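PDB 6NVM: rRNA adenine N-6-methyltransferase from Saccharopolyspora erythraea, which dimethylates the N6 atom of adenine 2085 in 23S rRNA with S-adenosylmethionine, lowering ribosome affinity for macrolide, lincosamide and streptogramin B antibiotics. Local coordinates for residues 143-146 with 147-151; 286-289 with 290-294. One frame throughout, in Å; residues are numbered along the deposited sequence.

Interaction 1 of 2, residues 143-146 with 147-151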
ATOM      1  N   TYR A 143      -1.177   0.735 -14.714  1.00 61.43           N
ATOM      2  CA  TYR A 143      -2.526   0.434 -14.241  1.00 73.20           C
ATOM      3  C   TYR A 143      -2.747  -1.061 -14.032  1.00 65.17           C
ATOM      4  O   TYR A 143      -3.408  -1.468 -13.067  1.00 65.63           O
ATOM      5  CB  TYR A 143      -3.550   0.995 -15.232  1.00 93.63           C
ATOM      6  CG  TYR A 143      -4.834   0.198 -15.327  1.00112.04           C
ATOM      7  CD1 TYR A 143      -5.817   0.302 -14.351  1.00118.97           C
ATOM      8  CD2 TYR A 143      -5.068  -0.651 -16.403  1.00122.15           C
ATOM      9  CE1 TYR A 143      -6.991  -0.423 -14.438  1.00126.40           C
ATOM     10  CE2 TYR A 143      -6.239  -1.378 -16.499  1.00129.79           C
ATOM     11  CZ  TYR A 143      -7.197  -1.260 -15.514  1.00132.59           C
ATOM     12  OH  TYR A 143      -8.365  -1.983 -15.607  1.00138.07           O
ATOM     13  N   GLY A 144      -2.205  -1.897 -14.917  1.00 56.39           N
ATOM     14  CA  GLY A 144      -2.575  -3.303 -14.937  1.00 48.96           C
ATOM     15  C   GLY A 144      -1.903  -4.200 -13.913  1.00 44.81           C
ATOM     16  O   GLY A 144      -2.259  -5.383 -13.841  1.00 43.78           O
ATOM     17  N   ILE A 145      -0.951  -3.693 -13.126  1.00 40.73           N
ATOM     18  CA  ILE A 145      -0.241  -4.535 -12.165  1.00 39.31           C
ATOM     19  C   ILE A 145      -0.217  -3.893 -10.784  1.00 39.01           C
ATOM     20  O   ILE A 145       0.609  -4.257  -9.940  1.00 35.70           O
ATOM     21  CB  ILE A 145       1.197  -4.825 -12.635  1.00 38.57           C
ATOM     22  CG1 ILE A 145       1.950  -3.520 -12.899  1.00 38.63           C
ATOM     23  CG2 ILE A 145       1.183  -5.704 -13.886  1.00 41.80           C
ATOM     24  CD1 ILE A 145       3.468  -3.659 -12.871  1.00 38.56           C
ATOM     25  N   THR A 146      -1.120  -2.944 -10.533  1.00 37.44           N
ATOM     26  CA  THR A 146      -1.068  -2.207  -9.274  1.00 39.18           C
ATOM     27  C   THR A 146      -1.323  -3.128  -8.086  1.00 33.69           C
ATOM     28  O   THR A 146      -0.591  -3.091  -7.091  1.00 33.71           O
ATOM     29  CB  THR A 146      -2.068  -1.049  -9.286  1.00 42.78           C
ATOM     30  OG1 THR A 146      -1.950  -0.329 -10.514  1.00 45.84           O
ATOM     31  CG2 THR A 146      -1.779  -0.089  -8.134  1.00 44.36           C
ATOM     32  N   SER A 147      -2.353  -3.971  -8.170  1.00 34.76           N
ATOM     33  CA  SER A 147      -2.630  -4.870  -7.057  1.00 34.40           C
ATOM     34  C   SER A 147      -1.485  -5.846  -6.836  1.00 32.76           C
ATOM     35  O   SER A 147      -1.199  -6.218  -5.694  1.00 31.75           O
ATOM     36  CB  SER A 147      -3.938  -5.627  -7.289  1.00 42.58           C
ATOM     37  OG  SER A 147      -5.045  -4.807  -6.975  1.00 52.83           O
ATOM     38  N   ALA A 148      -0.809  -6.264  -7.904  1.00 33.26           N
ATOM     39  CA  ALA A 148       0.282  -7.217  -7.739  1.00 30.44           C
ATOM     40  C   ALA A 148       1.472  -6.577  -7.028  1.00 27.14           C
ATOM     41  O   ALA A 148       2.155  -7.235  -6.233  1.00 27.82           O
ATOM     42  CB  ALA A 148       0.694  -7.773  -9.101  1.00 33.04           C
ATOM     43  N   ILE A 149       1.746  -5.302  -7.315  1.00 30.28           N
ATOM     44  CA  ILE A 149       2.832  -4.599  -6.641  1.00 27.06           C
ATOM     45  C   ILE A 149       2.507  -4.413  -5.160  1.00 26.37           C
ATOM     46  O   ILE A 149       3.360  -4.619  -4.288  1.00 26.68           O
ATOM     47  CB  ILE A 149       3.100  -3.256  -7.352  1.00 30.65           C
ATOM     48  CG1 ILE A 149       3.696  -3.495  -8.744  1.00 34.82           C
ATOM     49  CG2 ILE A 149       4.001  -2.349  -6.524  1.00 28.23           C
ATOM     50  CD1 ILE A 149       5.158  -3.930  -8.750  1.00 32.14           C
ATOM     51  N   VAL A 150       1.271  -4.021  -4.851  1.00 27.92           N
ATOM     52  CA  VAL A 150       0.843  -3.935  -3.455  1.00 27.32           C
ATOM     53  C   VAL A 150       1.071  -5.267  -2.742  1.00 26.87           C
ATOM     54  O   VAL A 150       1.621  -5.312  -1.632  1.00 29.30           O
ATOM     55  CB  VAL A 150      -0.627  -3.484  -3.378  1.00 32.69           C
ATOM     56  CG1 VAL A 150      -1.162  -3.573  -1.950  1.00 34.55           C
ATOM     57  CG2 VAL A 150      -0.756  -2.064  -3.899  1.00 35.72           C
ATOM     58  N   ASP A 151       0.665  -6.378  -3.370  1.00 28.48           N
ATOM     59  CA  ASP A 151       0.883  -7.689  -2.758  1.00 28.12           C
ATOM     60  C   ASP A 151       2.368  -7.970  -2.558  1.00 28.33           C
ATOM     61  O   ASP A 151       2.767  -8.552  -1.543  1.00 27.07           O
ATOM     62  CB  ASP A 151       0.269  -8.801  -3.610  1.00 27.78           C
ATOM     63  CG  ASP A 151      -1.251  -8.780  -3.618  1.00 35.63           C
ATOM     64  OD1 ASP A 151      -1.864  -8.193  -2.701  1.00 36.09           O
ATOM     65  OD2 ASP A 151      -1.827  -9.376  -4.551  1.00 36.43           O
TER
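Ile-149 reaches back along the first helical turn to Ile-145. CB of Ile-149 stands 3.7 Å from the carbonyl oxygen O of Ile-145. With chi1 at -69°, CG1 of Ile-149 lies beside the backbone N and is carried back toward the N-cap residue, 3.4 Å from that same O of Ile-145 and 4.1 Å from CD1 of Ile-145. Beyond it, the terminal CD1 of Ile-149 remains 4.5 Å from CD1 of Ile-145, the two side chains passing obliquely. The turn opens helix 146-155, directly after the loop that follows strand 135-140 in the Rossmann-like sheet of a class I methyltransferase. In this enzyme family that loop holds the motif IV segment, which includes Pro-142 and Tyr-143. Ile-145 is the N-cap residue, and its O accepts a hydrogen bond from Ile-149 N at 3.0 Å. One residue on, Val-150 N donates to Thr-146 O at 3.1 Å in an almost straight bond (N-H...O 174°), while CG2 of Val-150 rests 3.4 Å from Thr-146 O. The hydroxyl OG1 of Thr-146 turns back to the loop and is hydrogen-bonded to Pro-142 O. Phe-170 of helix 168-175 packs on both Thr-146 and Val-150, and Met-164 of strand 159-167 on Ile-149 and Val-150.

Interaction 2 of 2, residues 286-289 with 290-294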
ATOM      1  N   LEU A 286     -11.423  -3.034  14.554  1.00 31.15           N
ATOM      2  CA  LEU A 286     -10.607  -3.423  15.703  1.00 33.32           C
ATOM      3  C   LEU A 286     -11.439  -3.470  16.981  1.00 30.46           C
ATOM      4  O   LEU A 286     -11.327  -4.410  17.777  1.00 30.02           O
ATOM      5  CB  LEU A 286      -9.444  -2.450  15.875  1.00 33.90           C
ATOM      6  CG  LEU A 286      -8.372  -2.442  14.792  1.00 37.66           C
ATOM      7  CD1 LEU A 286      -7.401  -1.280  15.037  1.00 36.52           C
ATOM      8  CD2 LEU A 286      -7.650  -3.767  14.787  1.00 37.44           C
ATOM      9  N   ARG A 287     -12.264  -2.450  17.205  1.00 30.29           N
ATOM     10  CA  ARG A 287     -13.121  -2.441  18.388  1.00 31.63           C
ATOM     11  C   ARG A 287     -14.129  -3.583  18.344  1.00 32.44           C
ATOM     12  O   ARG A 287     -14.393  -4.229  19.364  1.00 30.91           O
ATOM     13  CB  ARG A 287     -13.841  -1.098  18.502  1.00 32.16           C
ATOM     14  CG  ARG A 287     -12.961   0.040  19.019  1.00 36.18           C
ATOM     15  CD  ARG A 287     -13.796   1.100  19.742  1.00 42.95           C
ATOM     16  NE  ARG A 287     -14.813   1.677  18.866  1.00 46.95           N
ATOM     17  CZ  ARG A 287     -14.588   2.666  18.008  1.00 49.61           C
ATOM     18  NH1 ARG A 287     -13.378   3.201  17.901  1.00 50.48           N
ATOM     19  NH2 ARG A 287     -15.575   3.121  17.250  1.00 50.75           N
ATOM     20  N   LEU A 288     -14.707  -3.837  17.170  1.00 29.32           N
ATOM     21  CA  LEU A 288     -15.634  -4.953  17.020  1.00 29.59           C
ATOM     22  C   LEU A 288     -14.974  -6.262  17.429  1.00 31.81           C
ATOM     23  O   LEU A 288     -15.553  -7.061  18.175  1.00 30.62           O
ATOM     24  CB  LEU A 288     -16.128  -5.018  15.572  1.00 31.87           C
ATOM     25  CG  LEU A 288     -17.258  -5.990  15.225  1.00 39.86           C
ATOM     26  CD1 LEU A 288     -18.574  -5.517  15.837  1.00 41.63           C
ATOM     27  CD2 LEU A 288     -17.384  -6.132  13.707  1.00 44.42           C
ATOM     28  N   PHE A 289     -13.750  -6.498  16.945  1.00 30.27           N
ATOM     29  CA  PHE A 289     -13.055  -7.740  17.264  1.00 29.72           C
ATOM     30  C   PHE A 289     -12.698  -7.799  18.740  1.00 31.42           C
ATOM     31  O   PHE A 289     -12.821  -8.850  19.374  1.00 33.91           O
ATOM     32  CB  PHE A 289     -11.794  -7.880  16.410  1.00 29.99           C
ATOM     33  CG  PHE A 289     -10.966  -9.081  16.773  1.00 30.75           C
ATOM     34  CD1 PHE A 289     -11.406 -10.354  16.460  1.00 31.38           C
ATOM     35  CD2 PHE A 289      -9.765  -8.937  17.450  1.00 29.51           C
ATOM     36  CE1 PHE A 289     -10.663 -11.464  16.806  1.00 34.10           C
ATOM     37  CE2 PHE A 289      -9.013 -10.047  17.800  1.00 32.28           C
ATOM     38  CZ  PHE A 289      -9.465 -11.311  17.479  1.00 34.40           C
ATOM     39  N   GLU A 290     -12.248  -6.672  19.296  1.00 31.94           N
ATOM     40  CA  GLU A 290     -11.896  -6.611  20.709  1.00 36.78           C
ATOM     41  C   GLU A 290     -13.019  -7.162  21.578  1.00 37.80           C
ATOM     42  O   GLU A 290     -12.793  -8.014  22.441  1.00 40.30           O
ATOM     43  CB  GLU A 290     -11.580  -5.164  21.077  1.00 39.81           C
ATOM     44  CG  GLU A 290     -11.214  -4.928  22.529  1.00 45.82           C
ATOM     45  CD  GLU A 290     -10.918  -3.460  22.811  1.00 49.16           C
ATOM     46  OE1 GLU A 290     -11.660  -2.585  22.299  1.00 47.03           O
ATOM     47  OE2 GLU A 290      -9.935  -3.186  23.530  1.00 50.41           O
ATOM     48  N   ARG A 291     -14.244  -6.683  21.360  1.00 33.91           N
ATOM     49  CA  ARG A 291     -15.358  -7.131  22.186  1.00 35.02           C
ATOM     50  C   ARG A 291     -15.772  -8.553  21.834  1.00 37.82           C
ATOM     51  O   ARG A 291     -16.118  -9.342  22.720  1.00 39.64           O
ATOM     52  CB  ARG A 291     -16.544  -6.175  22.039  1.00 37.33           C
ATOM     53  CG  ARG A 291     -17.748  -6.538  22.910  1.00 42.05           C
ATOM     54  CD  ARG A 291     -17.380  -6.616  24.397  1.00 46.72           C
ATOM     55  NE  ARG A 291     -18.525  -6.993  25.221  1.00 51.31           N
ATOM     56  CZ  ARG A 291     -18.933  -8.245  25.414  1.00 56.85           C
ATOM     57  NH1 ARG A 291     -18.291  -9.258  24.842  1.00 57.24           N
ATOM     58  NH2 ARG A 291     -19.989  -8.487  26.181  1.00 60.39           N
ATOM     59  N   LEU A 292     -15.749  -8.905  20.546  1.00 34.38           N
ATOM     60  CA  LEU A 292     -16.129 -10.261  20.168  1.00 36.60           C
ATOM     61  C   LEU A 292     -15.155 -11.292  20.714  1.00 38.75           C
ATOM     62  O   LEU A 292     -15.562 -12.411  21.044  1.00 37.87           O
ATOM     63  CB  LEU A 292     -16.212 -10.394  18.651  1.00 36.45           C
ATOM     64  CG  LEU A 292     -17.440  -9.769  17.992  1.00 39.47           C
ATOM     65  CD1 LEU A 292     -17.334  -9.932  16.504  1.00 42.95           C
ATOM     66  CD2 LEU A 292     -18.729 -10.403  18.501  1.00 38.43           C
ATOM     67  N   ASP A 293     -13.879 -10.938  20.820  1.00 40.60           N
ATOM     68  CA  ASP A 293     -12.849 -11.899  21.186  1.00 44.02           C
ATOM     69  C   ASP A 293     -12.742 -12.119  22.689  1.00 54.02           C
ATOM     70  O   ASP A 293     -11.850 -12.856  23.126  1.00 55.44           O
ATOM     71  CB  ASP A 293     -11.499 -11.447  20.634  1.00 38.44           C
ATOM     72  CG  ASP A 293     -10.528 -12.595  20.466  1.00 39.38           C
ATOM     73  OD1 ASP A 293     -10.950 -13.658  19.963  1.00 40.72           O
ATOM     74  OD2 ASP A 293      -9.337 -12.422  20.805  1.00 40.33           O
ATOM     75  N   GLN A 294     -13.613 -11.504  23.484  1.00 59.23           N
ATOM     76  CA  GLN A 294     -13.611 -11.727  24.926  1.00 68.97           C
ATOM     77  C   GLN A 294     -14.340 -13.018  25.278  1.00 76.38           C
ATOM     78  O   GLN A 294     -15.501 -13.205  24.913  1.00 80.48           O
ATOM     79  CB  GLN A 294     -14.252 -10.547  25.655  1.00 68.90           C
ATOM     80  CG  GLN A 294     -13.445  -9.265  25.594  1.00 67.43           C
ATOM     81  CD  GLN A 294     -14.054  -8.159  26.436  1.00 67.79           C
ATOM     82  OE1 GLN A 294     -15.055  -8.366  27.125  1.00 67.51           O
ATOM     83  NE2 GLN A 294     -13.452  -6.974  26.384  1.00 67.19           N
TER
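One face of the Phe-289 ring carries the side chain of Asp-293, four residues further on. CB of Asp-293 sits 3.9 Å from the centroid of the Phe-289 ring, displaced toward the rim and 18° off the ring normal, a CH-pi contact. The carboxylate continues outward past the ring, its plane only 22° from that of the ring, and places CG of Asp-293 3.4 Å from CZ of Phe-289. Glu-290 N lies obliquely to the ring, near Phe-289 CB and CG. This is an i to i+4 pairing at the C-terminal end of helix 282-292, Asp-293 being the first residue beyond it, within the helical C-terminal part of the Erm fold. Both side chains have CG anti to the backbone N, which lets them run side by side in the same direction. Asp-293 OD1 forms a salt bridge with Arg-233 of helix 228-243, and the same arginine touches Phe-289; this pairing probably offsets the cost of a charged group beside a ring.

On another side of the helix, Leu-288 and Leu-292 also lie alongside one another, Leu-288 CG to Leu-292 CD1 4.1 Å, against Ala-265 of helix 259-269 and Leu-253 of helix 249-254. Arg-287 and Glu-290 make no salt bridge: NE of Arg-287 and OE1 of Glu-290 are 6.3 Å apart. Arg-287 instead gives hydrogen bonds from NE to His-268 O and from NH2 to Ala-269 O, and Glu-290 OE1 is hydrogen-bonded to His-268 NE2. The last of the four i to i+4 backbone bonds, Asp-293 N to Phe-289 O at 2.8 Å, is bent to an N-H...O angle of 143°.

Interaction 1 lies at the start of one helix (146-155) and interaction 2 at the end of another (282-292). The former has its centre about 10 Å from that of the chain, against the sheet of the methyltransferase core and near the predicted S-adenosylmethionine site, with the side chain of Ile-145 about 6 Å from that of Asp-124. The latter is peripheral, its centre about 25 Å from that of the chain, among helices and the loops between them and away from annotated sites. Their chemistry follows: aliphatic branches and carbonyl oxygens dominate at the start, whereas the C-terminal turn adds an aromatic face and charged groups tied to neighbouring helices. The two do not touch, their nearest atoms being about 18 Å apart.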